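PDB 5H2A: KLLA0C04147p from Kluyveromyces lactis, which probably binds and transfers sterols as the OSBP-family protein Osh1, represented here by its ankyrin-repeat domain. Local coordinates for residues Q158-A163 against E183-N188; H200-V203 against L209-R212; K241-K246 against I250-K255. One frame throughout, in Å; residues are numbered along the deposited sequence.

Contact 1: residues Q158-A163 against E183-N188; sequences QEFRQA and ELLDIN
The ring of Phe160 receives Leu185 on one face: methyl CD1 sits 3.8 Å above the ring plane, over its centre, a CH-pi contact. Ile187 reaches the far end of the same ring obliquely, its CG1 4.2 Å from Phe160 CE2, while the ring of Phe164 meets it in an edge-to-face pair. This is apolar packing inside the ankyrin-repeat domain, between long helix 139-165 and the chain that leaves helix 179-184.

Leu185 is the first residue to abandon helical backbone angles, and there its side chain turns toward the long helix. With CG beside its own backbone N (chi1 -67°) it presents both methyls, CD2 coming alongside Phe160 CB at 4.0 Å. Phe160 is buried, and Leu172 and Trp213 also pack on it, which ties the long helix to helices 169-176 and 208-215 as well. With an alanine here, the CD1 methyl of Leu185 would probably lose the ring face it rests on, and a gap would open in front of Ile187.

Beyond Leu185 the chain folds into an Asx turn at Asp186. Its OD1 accepts a hydrogen bond from the backbone N of Asn188 at 2.9 Å, a bent bond (N-H...O 142°) that meets the oxygen from 45° out of the carboxylate plane.

Contact 2: residues H200-V203 against L209-R212; sequences HEFV and LLCR
Phe202 and Val203 pack against Leu210 and Cys211 in a buried, apolar contact between two consecutive helices, 198-204 and 208-215, joined by a short turn. The backbones come closest where Phe202 and Cys211 face each other, with 6.0 Å between their CA atoms.

At that point the thiol of Cys211 lies over the face of the peptide group linking Phe202 to Val203. Its SG is 3.3 Å from Phe202 O and 3.4 Å from Val203 N, a close approach of sulfur to the peptide. A chi1 of -72° sets the sulfur beside the backbone N of Cys211, within reach of that peptide, and Phe202 CB and Val203 CG2 flank it, each 3.8 Å from SG.

Paired helices joined by a tight turn are the building pattern of ankyrin repeats, and the first helix carries a further sign of that fold. His200 bonds through ND1 to Thr197 OG1, as in the TPLH motif of ankyrin repeats, of which the sequence here is a variant, and through NE2 to Lys229 O in the loop beyond.

Next to the thiol, Phe202 and Leu210 cover each other. The ring approaches the leucine obliquely, CD1 lying 3.8 Å from Leu210 CB and CE1 4.2 Å from Leu210 CG. One face of the ring is overlain by Glu201 CG, 4.0 Å above its plane and displaced toward the rim. Leu210 continues the apolar layer onto Phe164 and Leu172. Helix 249-268 adds Leu254 and Met257, which pack on Cys211, and Leu258, which touches Val203.

Contact 3: residues K241-K246 against I250-K255; sequences KEQNDK and IDLELK
Leu252 pushes both its methyls into the bend formed by Gln243 and Asn244. Its CG stands opposite the backbone N (chi1 179°), which carries the isobutyl group out from helix 249-268 toward the loop. From there the branches divide the work: CD1 meets the aliphatic CG of Gln243 at 3.9 Å, and CD2 lies 3.5 Å from the backbone O of Gln243. The same CD2 also comes within 3.7 Å of Asn244 OD1. The side chain of Asn244 starts away from the helix, and its end swings back to make that touch.

Gln243 crosses Leu252 at about a right angle. A bend at chi2 (99°) brings its amide round beside Lys255, whose NZ is 4.0 Å from Gln243 CD. Lys255, about one turn further along the helix, is extended as far as CE; its last torsion (chi4 -90°) brings NZ up to the glutamine.

Glu242 O takes a bond from Asp245 N at 3.0 Å and has a second partner in Asn248 ND2. The first of these bonds closes a type I beta turn, Glu242 to Asp245, laid against the first turns of the last helix of this ankyrin domain.

How the contacts relate
Contacts 1 to 3 follow in series along the chain, each farther from its centre. No helix is shared: contact 1 joins 139-165 to the chain leaving 179-184, contact 2 pairs 198-204 with 208-215, and contact 3 sets a loop on 249-268. Contact 2 is fully buried, contact 1 partly, and contact 3 lies at the surface. The chemistry follows: a methyl over an aromatic face in contact 1, a thiol against a peptide in contact 2, and a leucine among polar groups in contact 3. Salt bridges join neighbours, Arg161 NH1 to Glu201 OE1 (2.8 Å) between contacts 1 and 2, and Arg212 NH2 to Glu253 OE2 (2.6 Å) between 2 and 3.

Contact 1: residues Q158-A163 against E183-N188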
ATOM      1  N   GLN A 158       3.190 -10.794  11.666  1.00 20.68           N
ATOM      2  CA  GLN A 158       4.063 -11.937  11.935  1.00 24.80           C
ATOM      3  C   GLN A 158       5.274 -11.931  11.005  1.00 23.22           C
ATOM      4  O   GLN A 158       6.414 -12.182  11.439  1.00 20.77           O
ATOM      5  CB  GLN A 158       3.243 -13.226  11.794  1.00 28.58           C
ATOM      6  CG  GLN A 158       3.958 -14.523  12.118  1.00 42.75           C
ATOM      7  CD  GLN A 158       2.991 -15.702  12.018  1.00 60.67           C
ATOM      8  OE1 GLN A 158       2.597 -16.102  10.918  1.00 65.93           O
ATOM      9  NE2 GLN A 158       2.570 -16.229  13.166  1.00 60.87           N
ATOM     10  N   GLU A 159       5.057 -11.609   9.726  1.00 21.17           N
ATOM     11  CA  GLU A 159       6.169 -11.495   8.785  1.00 19.31           C
ATOM     12  C   GLU A 159       7.125 -10.367   9.187  1.00 21.04           C
ATOM     13  O   GLU A 159       8.352 -10.526   9.109  1.00 19.90           O
ATOM     14  CB  GLU A 159       5.624 -11.280   7.369  1.00 21.84           C
ATOM     15  CG  GLU A 159       6.716 -11.184   6.314  1.00 26.58           C
ATOM     16  CD  GLU A 159       6.171 -11.132   4.885  1.00 33.55           C
ATOM     17  OE1 GLU A 159       6.970 -10.939   3.946  1.00 31.45           O
ATOM     18  OE2 GLU A 159       4.948 -11.296   4.702  1.00 30.80           O
ATOM     19  N   PHE A 160       6.575  -9.223   9.629  1.00 18.22           N
ATOM     20  CA  PHE A 160       7.391  -8.104  10.113  1.00 18.98           C
ATOM     21  C   PHE A 160       8.281  -8.551  11.272  1.00 20.80           C
ATOM     22  O   PHE A 160       9.497  -8.320  11.273  1.00 19.21           O
ATOM     23  CB  PHE A 160       6.450  -6.966  10.541  1.00 17.00           C
ATOM     24  CG  PHE A 160       7.069  -5.567  10.546  1.00 18.66           C
ATOM     25  CD1 PHE A 160       7.990  -5.172   9.597  1.00 19.74           C
ATOM     26  CD2 PHE A 160       6.622  -4.620  11.468  1.00 22.28           C
ATOM     27  CE1 PHE A 160       8.497  -3.866   9.601  1.00 22.91           C
ATOM     28  CE2 PHE A 160       7.120  -3.321  11.474  1.00 18.22           C
ATOM     29  CZ  PHE A 160       8.056  -2.945  10.542  1.00 18.30           C
ATOM     30  N   ARG A 161       7.684  -9.220  12.262  1.00 17.02           N
ATOM     31  CA  ARG A 161       8.445  -9.717  13.410  1.00 19.22           C
ATOM     32  C   ARG A 161       9.540 -10.690  12.975  1.00 24.40           C
ATOM     33  O   ARG A 161      10.665 -10.653  13.495  1.00 21.00           O
ATOM     34  CB  ARG A 161       7.471 -10.365  14.399  1.00 23.50           C
ATOM     35  CG  ARG A 161       8.080 -10.916  15.688  1.00 28.00           C
ATOM     36  CD  ARG A 161       8.676  -9.795  16.543  1.00 23.35           C
ATOM     37  NE  ARG A 161      10.132  -9.739  16.410  1.00 23.28           N
ATOM     38  CZ  ARG A 161      10.900  -8.969  17.170  1.00 23.11           C
ATOM     39  NH1 ARG A 161      10.329  -8.186  18.084  1.00 20.46           N
ATOM     40  NH2 ARG A 161      12.219  -8.984  17.016  1.00 23.90           N
ATOM     41  N   GLN A 162       9.236 -11.552  11.999  1.00 26.13           N
ATOM     42  CA  GLN A 162      10.227 -12.490  11.479  1.00 23.48           C
ATOM     43  C   GLN A 162      11.396 -11.767  10.812  1.00 22.00           C
ATOM     44  O   GLN A 162      12.561 -12.165  10.966  1.00 22.83           O
ATOM     45  CB  GLN A 162       9.553 -13.448  10.491  1.00 26.61           C
ATOM     46  CG  GLN A 162      10.425 -14.643  10.116  1.00 39.33           C
ATOM     47  CD  GLN A 162      10.842 -15.460  11.335  1.00 59.17           C
ATOM     48  OE1 GLN A 162      10.013 -15.791  12.187  1.00 66.63           O
ATOM     49  NE2 GLN A 162      12.132 -15.777  11.428  1.00 62.28           N
ATOM     50  N   ALA A 163      11.110 -10.725  10.036  1.00 20.78           N
ATOM     51  CA  ALA A 163      12.185  -9.970   9.409  1.00 19.04           C
ATOM     52  C   ALA A 163      13.087  -9.322  10.450  1.00 22.16           C
ATOM     53  O   ALA A 163      14.308  -9.277  10.264  1.00 23.17           O
ATOM     54  CB  ALA A 163      11.618  -8.904   8.460  1.00 19.80           C
ATOM     55  N   GLU A 183       0.508   1.425   6.379  1.00 19.13           N
ATOM     56  CA  GLU A 183      -0.663   1.820   7.167  1.00 23.43           C
ATOM     57  C   GLU A 183      -1.046   0.776   8.218  1.00 23.57           C
ATOM     58  O   GLU A 183      -1.467   1.132   9.328  1.00 21.71           O
ATOM     59  CB  GLU A 183      -1.862   2.069   6.241  1.00 27.19           C
ATOM     60  CG  GLU A 183      -1.763   3.330   5.411  1.00 49.77           C
ATOM     61  CD  GLU A 183      -1.396   4.531   6.258  1.00 63.77           C
ATOM     62  OE1 GLU A 183      -2.048   4.730   7.310  1.00 62.07           O
ATOM     63  OE2 GLU A 183      -0.452   5.264   5.877  1.00 68.18           O
ATOM     64  N   LEU A 184      -0.937  -0.513   7.888  1.00 22.26           N
ATOM     65  CA  LEU A 184      -1.478  -1.556   8.761  1.00 21.66           C
ATOM     66  C   LEU A 184      -0.481  -2.067   9.800  1.00 21.93           C
ATOM     67  O   LEU A 184      -0.876  -2.817  10.704  1.00 21.27           O
ATOM     68  CB  LEU A 184      -1.985  -2.727   7.911  1.00 18.59           C
ATOM     69  CG  LEU A 184      -3.188  -2.331   7.038  1.00 22.43           C
ATOM     70  CD1 LEU A 184      -3.710  -3.521   6.251  1.00 24.92           C
ATOM     71  CD2 LEU A 184      -4.286  -1.711   7.879  1.00 25.85           C
ATOM     72  N   LEU A 185       0.784  -1.708   9.688  1.00 17.66           N
ATOM     73  CA  LEU A 185       1.788  -2.069  10.685  1.00 16.66           C
ATOM     74  C   LEU A 185       2.045  -0.875  11.597  1.00 22.07           C
ATOM     75  O   LEU A 185       2.011   0.277  11.155  1.00 20.24           O
ATOM     76  CB  LEU A 185       3.086  -2.497  10.007  1.00 14.89           C
ATOM     77  CG  LEU A 185       3.052  -3.796   9.206  1.00 22.93           C
ATOM     78  CD1 LEU A 185       4.311  -3.898   8.355  1.00 19.61           C
ATOM     79  CD2 LEU A 185       2.951  -5.008  10.155  1.00 23.37           C
ATOM     80  N   ASP A 186       2.288  -1.154  12.870  1.00 20.32           N
ATOM     81  CA  ASP A 186       2.581  -0.123  13.862  1.00 20.19           C
ATOM     82  C   ASP A 186       3.964  -0.453  14.413  1.00 17.79           C
ATOM     83  O   ASP A 186       4.095  -1.292  15.311  1.00 19.76           O
ATOM     84  CB  ASP A 186       1.530  -0.104  14.970  1.00 23.90           C
ATOM     85  CG  ASP A 186       1.773   0.993  15.997  1.00 28.72           C
ATOM     86  OD1 ASP A 186       2.793   1.706  15.902  1.00 22.81           O
ATOM     87  OD2 ASP A 186       0.935   1.133  16.906  1.00 30.21           O
ATOM     88  N   ILE A 187       4.997   0.195  13.875  1.00 18.56           N
ATOM     89  CA  ILE A 187       6.350  -0.090  14.343  1.00 18.75           C
ATOM     90  C   ILE A 187       6.539   0.332  15.793  1.00 20.10           C
ATOM     91  O   ILE A 187       7.521  -0.067  16.428  1.00 22.98           O
ATOM     92  CB  ILE A 187       7.371   0.576  13.391  1.00 18.28           C
ATOM     93  CG1 ILE A 187       8.762  -0.070  13.516  1.00 18.17           C
ATOM     94  CG2 ILE A 187       7.453   2.086  13.628  1.00 18.23           C
ATOM     95  CD1 ILE A 187       9.726   0.460  12.460  1.00 20.56           C
ATOM     96  N   ASN A 188       5.602   1.102  16.351  1.00 17.05           N
ATOM     97  CA  ASN A 188       5.680   1.535  17.742  1.00 20.06           C
ATOM     98  C   ASN A 188       4.786   0.731  18.674  1.00 21.22           C
ATOM     99  O   ASN A 188       4.580   1.137  19.824  1.00 22.86           O
ATOM    100  CB  ASN A 188       5.357   3.026  17.823  1.00 22.67           C
ATOM    101  CG  ASN A 188       6.397   3.860  17.094  1.00 27.16           C
ATOM    102  OD1 ASN A 188       7.572   3.856  17.469  1.00 28.85           O
ATOM    103  ND2 ASN A 188       5.989   4.534  16.028  1.00 25.32           N
TER

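Contact 2: residues H200-V203 against L209-R212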
ATOM      1  N   HIS A 200      12.967  -0.023  21.733  1.00 18.52           N
ATOM      2  CA  HIS A 200      13.590  -0.392  23.008  1.00 20.09           C
ATOM      3  C   HIS A 200      14.386  -1.679  22.876  1.00 16.61           C
ATOM      4  O   HIS A 200      15.505  -1.797  23.399  1.00 16.64           O
ATOM      5  CB  HIS A 200      12.537  -0.589  24.095  1.00 18.96           C
ATOM      6  CG  HIS A 200      11.836   0.666  24.479  1.00 25.17           C
ATOM      7  ND1 HIS A 200      10.616   1.014  23.947  1.00 28.65           N
ATOM      8  CD2 HIS A 200      12.178   1.656  25.335  1.00 29.77           C
ATOM      9  CE1 HIS A 200      10.235   2.170  24.459  1.00 31.48           C
ATOM     10  NE2 HIS A 200      11.160   2.577  25.307  1.00 33.11           N
ATOM     11  N   GLU A 201      13.780  -2.675  22.229  1.00 16.37           N
ATOM     12  CA  GLU A 201      14.380  -3.996  22.096  1.00 20.51           C
ATOM     13  C   GLU A 201      15.744  -3.916  21.421  1.00 18.65           C
ATOM     14  O   GLU A 201      16.731  -4.487  21.909  1.00 16.75           O
ATOM     15  CB  GLU A 201      13.422  -4.898  21.306  1.00 18.19           C
ATOM     16  CG  GLU A 201      14.034  -6.217  20.882  1.00 19.45           C
ATOM     17  CD  GLU A 201      13.139  -7.023  19.939  1.00 23.14           C
ATOM     18  OE1 GLU A 201      11.972  -6.632  19.726  1.00 22.90           O
ATOM     19  OE2 GLU A 201      13.624  -8.044  19.404  1.00 19.69           O
ATOM     20  N   PHE A 202      15.828  -3.206  20.294  1.00 14.33           N
ATOM     21  CA  PHE A 202      17.087  -3.182  19.570  1.00 17.26           C
ATOM     22  C   PHE A 202      18.059  -2.141  20.092  1.00 15.35           C
ATOM     23  O   PHE A 202      19.264  -2.275  19.849  1.00 19.46           O
ATOM     24  CB  PHE A 202      16.823  -3.011  18.071  1.00 16.85           C
ATOM     25  CG  PHE A 202      16.240  -4.257  17.457  1.00 20.50           C
ATOM     26  CD1 PHE A 202      17.071  -5.317  17.103  1.00 25.17           C
ATOM     27  CD2 PHE A 202      14.871  -4.407  17.332  1.00 15.20           C
ATOM     28  CE1 PHE A 202      16.540  -6.496  16.580  1.00 28.63           C
ATOM     29  CE2 PHE A 202      14.315  -5.587  16.819  1.00 19.13           C
ATOM     30  CZ  PHE A 202      15.160  -6.635  16.433  1.00 19.49           C
ATOM     31  N   VAL A 203      17.591  -1.133  20.829  1.00 15.14           N
ATOM     32  CA  VAL A 203      18.540  -0.310  21.576  1.00 17.10           C
ATOM     33  C   VAL A 203      19.248  -1.157  22.628  1.00 17.99           C
ATOM     34  O   VAL A 203      20.475  -1.104  22.767  1.00 20.18           O
ATOM     35  CB  VAL A 203      17.854   0.910  22.216  1.00 18.62           C
ATOM     36  CG1 VAL A 203      18.800   1.531  23.280  1.00 18.38           C
ATOM     37  CG2 VAL A 203      17.476   1.924  21.156  1.00 17.28           C
ATOM     38  N   LEU A 209      22.552  -1.220  13.258  1.00 20.66           N
ATOM     39  CA  LEU A 209      21.918  -1.400  11.948  1.00 24.95           C
ATOM     40  C   LEU A 209      20.396  -1.364  12.043  1.00 20.94           C
ATOM     41  O   LEU A 209      19.716  -0.681  11.257  1.00 18.80           O
ATOM     42  CB  LEU A 209      22.366  -2.733  11.340  1.00 20.33           C
ATOM     43  CG  LEU A 209      21.765  -3.087   9.972  1.00 23.23           C
ATOM     44  CD1 LEU A 209      22.356  -2.192   8.898  1.00 27.32           C
ATOM     45  CD2 LEU A 209      21.984  -4.552   9.638  1.00 25.89           C
ATOM     46  N   LEU A 210      19.838  -2.122  12.989  1.00 19.03           N
ATOM     47  CA  LEU A 210      18.387  -2.221  13.091  1.00 17.15           C
ATOM     48  C   LEU A 210      17.789  -0.983  13.745  1.00 16.58           C
ATOM     49  O   LEU A 210      16.705  -0.548  13.352  1.00 18.13           O
ATOM     50  CB  LEU A 210      17.981  -3.482  13.863  1.00 15.40           C
ATOM     51  CG  LEU A 210      17.773  -4.729  12.988  1.00 21.97           C
ATOM     52  CD1 LEU A 210      16.608  -4.539  12.029  1.00 25.27           C
ATOM     53  CD2 LEU A 210      19.057  -5.068  12.204  1.00 24.38           C
ATOM     54  N   CYS A 211      18.473  -0.393  14.730  1.00 18.46           N
ATOM     55  CA  CYS A 211      17.972   0.866  15.288  1.00 19.30           C
ATOM     56  C   CYS A 211      17.886   1.952  14.223  1.00 20.93           C
ATOM     57  O   CYS A 211      16.913   2.710  14.183  1.00 19.97           O
ATOM     58  CB  CYS A 211      18.853   1.334  16.441  1.00 19.66           C
ATOM     59  SG  CYS A 211      18.630   0.320  17.900  1.00 19.81           S
ATOM     60  N   ARG A 212      18.906   2.063  13.368  1.00 19.91           N
ATOM     61  CA  ARG A 212      18.851   3.061  12.297  1.00 21.31           C
ATOM     62  C   ARG A 212      17.656   2.821  11.380  1.00 18.28           C
ATOM     63  O   ARG A 212      16.946   3.767  11.009  1.00 20.52           O
ATOM     64  CB  ARG A 212      20.153   3.042  11.493  1.00 33.73           C
ATOM     65  CG  ARG A 212      20.614   4.428  11.060  1.00 50.43           C
ATOM     66  CD  ARG A 212      21.744   4.376  10.035  1.00 49.45           C
ATOM     67  NE  ARG A 212      22.958   3.740  10.535  1.00 48.65           N
ATOM     68  CZ  ARG A 212      23.774   4.286  11.431  1.00 49.97           C
ATOM     69  NH1 ARG A 212      23.497   5.477  11.950  1.00 51.82           N
ATOM     70  NH2 ARG A 212      24.864   3.639  11.811  1.00 50.17           N
TER

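Contact 3: residues K241-K246 against I250-K255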
ATOM      1  N   LYS A 241      34.742  13.533  29.579  1.00 41.87           N
ATOM      2  CA  LYS A 241      36.113  13.242  29.169  1.00 45.98           C
ATOM      3  C   LYS A 241      36.249  11.886  28.478  1.00 39.76           C
ATOM      4  O   LYS A 241      37.177  11.703  27.677  1.00 36.45           O
ATOM      5  CB  LYS A 241      37.049  13.309  30.384  1.00 49.10           C
ATOM      6  CG  LYS A 241      36.880  12.155  31.360  1.00 54.32           C
ATOM      7  CD  LYS A 241      38.073  11.995  32.303  1.00 54.60           C
ATOM      8  CE  LYS A 241      38.037  13.000  33.432  1.00 53.60           C
ATOM      9  NZ  LYS A 241      38.986  12.621  34.520  1.00 59.85           N
ATOM     10  N   GLU A 242      35.351  10.939  28.761  1.00 35.36           N
ATOM     11  CA  GLU A 242      35.416   9.586  28.221  1.00 33.20           C
ATOM     12  C   GLU A 242      34.482   9.363  27.033  1.00 36.96           C
ATOM     13  O   GLU A 242      34.521   8.281  26.433  1.00 28.94           O
ATOM     14  CB  GLU A 242      35.094   8.572  29.330  1.00 34.19           C
ATOM     15  CG  GLU A 242      36.053   8.651  30.527  1.00 46.66           C
ATOM     16  CD  GLU A 242      35.754   7.639  31.637  1.00 50.89           C
ATOM     17  OE1 GLU A 242      34.686   6.987  31.606  1.00 39.93           O
ATOM     18  OE2 GLU A 242      36.606   7.496  32.547  1.00 53.51           O
ATOM     19  N   GLN A 243      33.677  10.370  26.666  1.00 32.86           N
ATOM     20  CA  GLN A 243      32.572  10.170  25.731  1.00 29.52           C
ATOM     21  C   GLN A 243      33.049   9.610  24.399  1.00 30.65           C
ATOM     22  O   GLN A 243      32.349   8.806  23.769  1.00 30.39           O
ATOM     23  CB  GLN A 243      31.841  11.495  25.519  1.00 43.47           C
ATOM     24  CG  GLN A 243      30.431  11.381  24.974  1.00 52.65           C
ATOM     25  CD  GLN A 243      29.372  11.484  26.082  1.00 61.12           C
ATOM     26  OE1 GLN A 243      29.406  12.408  26.894  1.00 63.20           O
ATOM     27  NE2 GLN A 243      28.437  10.537  26.116  1.00 56.36           N
ATOM     28  N   ASN A 244      34.238  10.015  23.945  1.00 21.65           N
ATOM     29  CA  ASN A 244      34.719   9.624  22.622  1.00 29.13           C
ATOM     30  C   ASN A 244      35.686   8.442  22.640  1.00 27.64           C
ATOM     31  O   ASN A 244      36.249   8.104  21.592  1.00 31.92           O
ATOM     32  CB  ASN A 244      35.374  10.820  21.930  1.00 32.96           C
ATOM     33  CG  ASN A 244      34.389  11.930  21.683  1.00 36.64           C
ATOM     34  OD1 ASN A 244      33.359  11.718  21.047  1.00 34.11           O
ATOM     35  ND2 ASN A 244      34.687  13.115  22.195  1.00 34.72           N
ATOM     36  N   ASP A 245      35.893   7.808  23.792  1.00 29.04           N
ATOM     37  CA  ASP A 245      36.738   6.618  23.834  1.00 23.70           C
ATOM     38  C   ASP A 245      36.115   5.494  23.017  1.00 26.41           C
ATOM     39  O   ASP A 245      34.889   5.398  22.886  1.00 25.66           O
ATOM     40  CB  ASP A 245      36.944   6.165  25.280  1.00 27.30           C
ATOM     41  CG  ASP A 245      37.883   7.072  26.033  1.00 36.09           C
ATOM     42  OD1 ASP A 245      38.289   8.101  25.448  1.00 33.28           O
ATOM     43  OD2 ASP A 245      38.196   6.765  27.204  1.00 31.86           O
ATOM     44  N   LYS A 246      36.980   4.645  22.451  1.00 25.41           N
ATOM     45  CA  LYS A 246      36.515   3.592  21.554  1.00 27.41           C
ATOM     46  C   LYS A 246      35.524   2.659  22.247  1.00 23.53           C
ATOM     47  O   LYS A 246      34.553   2.207  21.629  1.00 26.95           O
ATOM     48  CB  LYS A 246      37.708   2.802  21.015  1.00 38.96           C
ATOM     49  CG  LYS A 246      38.386   3.469  19.835  1.00 54.21           C
ATOM     50  CD  LYS A 246      39.900   3.448  19.967  1.00 61.37           C
ATOM     51  CE  LYS A 246      40.552   4.011  18.713  1.00 64.51           C
ATOM     52  NZ  LYS A 246      42.035   4.037  18.818  1.00 64.41           N
ATOM     53  N   ILE A 250      29.775   2.503  20.631  1.00 17.15           N
ATOM     54  CA  ILE A 250      28.490   1.924  20.239  1.00 16.26           C
ATOM     55  C   ILE A 250      27.343   2.702  20.868  1.00 20.92           C
ATOM     56  O   ILE A 250      26.439   3.173  20.172  1.00 20.31           O
ATOM     57  CB  ILE A 250      28.440   0.434  20.620  1.00 19.78           C
ATOM     58  CG1 ILE A 250      29.430  -0.356  19.766  1.00 20.53           C
ATOM     59  CG2 ILE A 250      27.007  -0.126  20.465  1.00 19.86           C
ATOM     60  CD1 ILE A 250      29.807  -1.734  20.379  1.00 21.27           C
ATOM     61  N   ASP A 251      27.359   2.834  22.200  1.00 20.28           N
ATOM     62  CA  ASP A 251      26.302   3.576  22.877  1.00 19.49           C
ATOM     63  C   ASP A 251      26.300   5.041  22.467  1.00 25.34           C
ATOM     64  O   ASP A 251      25.235   5.670  22.413  1.00 20.38           O
ATOM     65  CB  ASP A 251      26.451   3.440  24.395  1.00 17.88           C
ATOM     66  CG  ASP A 251      25.834   2.149  24.924  1.00 26.07           C
ATOM     67  OD1 ASP A 251      25.553   1.247  24.100  1.00 24.08           O
ATOM     68  OD2 ASP A 251      25.617   2.030  26.152  1.00 28.64           O
ATOM     69  N   LEU A 252      27.476   5.600  22.166  1.00 22.36           N
ATOM     70  CA  LEU A 252      27.504   6.988  21.707  1.00 20.72           C
ATOM     71  C   LEU A 252      26.757   7.135  20.389  1.00 23.62           C
ATOM     72  O   LEU A 252      25.976   8.076  20.206  1.00 24.39           O
ATOM     73  CB  LEU A 252      28.944   7.482  21.570  1.00 21.38           C
ATOM     74  CG  LEU A 252      29.012   8.927  21.066  1.00 26.13           C
ATOM     75  CD1 LEU A 252      28.292   9.836  22.042  1.00 25.40           C
ATOM     76  CD2 LEU A 252      30.464   9.375  20.870  1.00 25.41           C
ATOM     77  N   GLU A 253      26.959   6.197  19.463  1.00 20.20           N
ATOM     78  CA  GLU A 253      26.265   6.301  18.187  1.00 23.37           C
ATOM     79  C   GLU A 253      24.757   6.172  18.374  1.00 27.56           C
ATOM     80  O   GLU A 253      23.984   6.924  17.766  1.00 23.41           O
ATOM     81  CB  GLU A 253      26.782   5.257  17.201  1.00 28.57           C
ATOM     82  CG  GLU A 253      26.039   5.320  15.869  1.00 33.76           C
ATOM     83  CD  GLU A 253      26.783   4.649  14.732  1.00 50.13           C
ATOM     84  OE1 GLU A 253      27.769   3.921  15.002  1.00 48.38           O
ATOM     85  OE2 GLU A 253      26.376   4.857  13.563  1.00 58.00           O
ATOM     86  N   LEU A 254      24.324   5.227  19.217  1.00 20.45           N
ATOM     87  CA  LEU A 254      22.897   5.081  19.507  1.00 19.24           C
ATOM     88  C   LEU A 254      22.339   6.341  20.149  1.00 21.23           C
ATOM     89  O   LEU A 254      21.233   6.775  19.814  1.00 20.85           O
ATOM     90  CB  LEU A 254      22.669   3.879  20.432  1.00 15.97           C
ATOM     91  CG  LEU A 254      23.018   2.530  19.798  1.00 18.74           C
ATOM     92  CD1 LEU A 254      23.125   1.398  20.857  1.00 19.23           C
ATOM     93  CD2 LEU A 254      21.950   2.188  18.758  1.00 20.20           C
ATOM     94  N   LYS A 255      23.081   6.928  21.090  1.00 18.44           N
ATOM     95  CA  LYS A 255      22.626   8.163  21.725  1.00 22.95           C
ATOM     96  C   LYS A 255      22.419   9.270  20.692  1.00 23.10           C
ATOM     97  O   LYS A 255      21.386   9.955  20.695  1.00 21.81           O
ATOM     98  CB  LYS A 255      23.637   8.581  22.796  1.00 23.57           C
ATOM     99  CG  LYS A 255      23.506   9.999  23.326  1.00 38.64           C
ATOM    100  CD  LYS A 255      24.334  10.156  24.614  1.00 48.44           C
ATOM    101  CE  LYS A 255      24.572  11.616  24.990  1.00 57.92           C
ATOM    102  NZ  LYS A 255      25.823  12.173  24.380  1.00 65.54           N
TER